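Local coordinates for putative type VI secretion protein (Escherichia coli, PDB 6SK0) that forms the trimeric VgrG spike at the tip of the type VI secretion system, which carries and inhibits a phospholipase effector, at the interface of chains A and B. Sequence-based numbering; all coordinates share one arbitrary frame. Chains: chain A/B, Putative type VI secretion protein.

The interface of chains A and B. Residues chain A 741-743; chain B 734-735, 746-747.
A:Ile743 reaches from its strand (742-746) across to the start of chain B strand 734-739 and the end of strand 742-746, with B:Cys747 just beyond it, in the repetitive beta-structured shaft of the trimeric spike. Its CB stands back from chain B and divides the side chain into two branches. CG2 heads away from the partner, whereas CG1 lies beside the backbone N (chi1 -54°) and points towards chain B. There CG1 rests against a small patch where the methyl CB of B:Ala734, at 3.7 Å, and the methylene CB of B:Cys747, at 3.8 Å, lie side by side. The chain then runs on fully extended (chi2 178°), carrying the CD1 methyl deeper into chain B. CD1 ends near two backbone carbonyls, 3.5 Å from the O of B:Tyr735 and 3.7 Å from the O of B:Gly746, in van der Waals contact with both strands. A beta-branched aliphatic residue suits this place, since it favours the extended backbone and can spend one branch on the partner.

The single methyl of B:Ala734 probably helps the chains to come close: this CB also lies 3.7 Å from the backbone O of A:Asn742, whose amide side chain turns away. B:Tyr735 meets chain A through its main chain, because its ring folds back within chain B, one face beneath the N of B:Gly746. The lack of a side chain there probably lets the backbone pack closely on the ring, with its N 3.8 Å above the plane. At the turn before the chain A strand, A:Gly741 has no side chain to hinder its carbonyl from facing B:Cys747. Cysteine, small and at most weakly polar, probably fits beside both isoleucine and carbonyl; its SG runs across the front of A:Gly741, 3.5 Å from the O of A:Gly741.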
ATOM      1  N   GLY A 741      38.480  15.341  31.725  1.00 46.74           N
ATOM      2  CA  GLY A 741      38.757  16.597  31.071  1.00 46.74           C
ATOM      3  C   GLY A 741      40.093  16.497  30.384  1.00 46.74           C
ATOM      4  O   GLY A 741      40.812  17.485  30.249  1.00 46.74           O
ATOM      5  N   ASN A 742      40.438  15.291  29.961  1.00 45.41           N
ATOM      6  CA  ASN A 742      41.754  14.997  29.438  1.00 45.41           C
ATOM      7  C   ASN A 742      41.680  14.625  27.971  1.00 45.41           C
ATOM      8  O   ASN A 742      40.635  14.228  27.451  1.00 45.41           O
ATOM      9  CB  ASN A 742      42.414  13.861  30.216  1.00 45.41           C
ATOM     10  CG  ASN A 742      42.516  14.156  31.683  1.00 45.41           C
ATOM     11  OD1 ASN A 742      42.919  15.242  32.079  1.00 45.41           O
ATOM     12  ND2 ASN A 742      42.141  13.192  32.503  1.00 45.41           N
ATOM     13  N   ILE A 743      42.817  14.762  27.310  1.00 42.61           N
ATOM     14  CA  ILE A 743      43.023  14.258  25.965  1.00 42.61           C
ATOM     15  C   ILE A 743      44.183  13.286  26.019  1.00 42.61           C
ATOM     16  O   ILE A 743      45.257  13.621  26.526  1.00 42.61           O
ATOM     17  CB  ILE A 743      43.301  15.388  24.963  1.00 42.61           C
ATOM     18  CG1 ILE A 743      42.197  16.434  25.020  1.00 42.61           C
ATOM     19  CG2 ILE A 743      43.455  14.825  23.575  1.00 42.61           C
ATOM     20  CD1 ILE A 743      42.415  17.599  24.106  1.00 42.61           C
TER
ATOM     21  N   ALA B 734      37.165  18.816  27.241  1.00 42.94           N
ATOM     22  CA  ALA B 734      38.224  18.632  26.267  1.00 42.94           C
ATOM     23  C   ALA B 734      37.675  18.789  24.855  1.00 42.94           C
ATOM     24  O   ALA B 734      36.519  18.473  24.575  1.00 42.94           O
ATOM     25  CB  ALA B 734      38.866  17.259  26.428  1.00 42.94           C
ATOM     26  N   TYR B 735      38.517  19.288  23.961  1.00 42.42           N
ATOM     27  CA  TYR B 735      38.119  19.379  22.572  1.00 42.42           C
ATOM     28  C   TYR B 735      39.339  19.319  21.671  1.00 42.42           C
ATOM     29  O   TYR B 735      40.450  19.675  22.066  1.00 42.42           O
ATOM     30  CB  TYR B 735      37.319  20.651  22.286  1.00 42.42           C
ATOM     31  CG  TYR B 735      38.134  21.901  22.400  1.00 42.42           C
ATOM     32  CD1 TYR B 735      38.252  22.555  23.610  1.00 42.42           C
ATOM     33  CD2 TYR B 735      38.803  22.420  21.304  1.00 42.42           C
ATOM     34  CE1 TYR B 735      39.002  23.692  23.727  1.00 42.42           C
ATOM     35  CE2 TYR B 735      39.559  23.556  21.414  1.00 42.42           C
ATOM     36  CZ  TYR B 735      39.654  24.188  22.628  1.00 42.42           C
ATOM     37  OH  TYR B 735      40.405  25.325  22.746  1.00 42.42           O
ATOM     38  N   GLY B 746      42.380  21.493  23.221  1.00 43.27           N
ATOM     39  CA  GLY B 746      42.145  22.180  24.465  1.00 43.27           C
ATOM     40  C   GLY B 746      41.465  21.286  25.465  1.00 43.27           C
ATOM     41  O   GLY B 746      40.530  20.562  25.123  1.00 43.27           O
ATOM     42  N   CYS B 747      41.927  21.317  26.707  1.00 46.51           N
ATOM     43  CA  CYS B 747      41.286  20.558  27.763  1.00 46.51           C
ATOM     44  C   CYS B 747      41.616  21.200  29.097  1.00 46.51           C
ATOM     45  O   CYS B 747      42.689  21.793  29.249  1.00 46.51           O
ATOM     46  CB  CYS B 747      41.721  19.087  27.748  1.00 46.51           C
ATOM     47  SG  CYS B 747      43.392  18.760  28.263  1.00 46.51           S
TER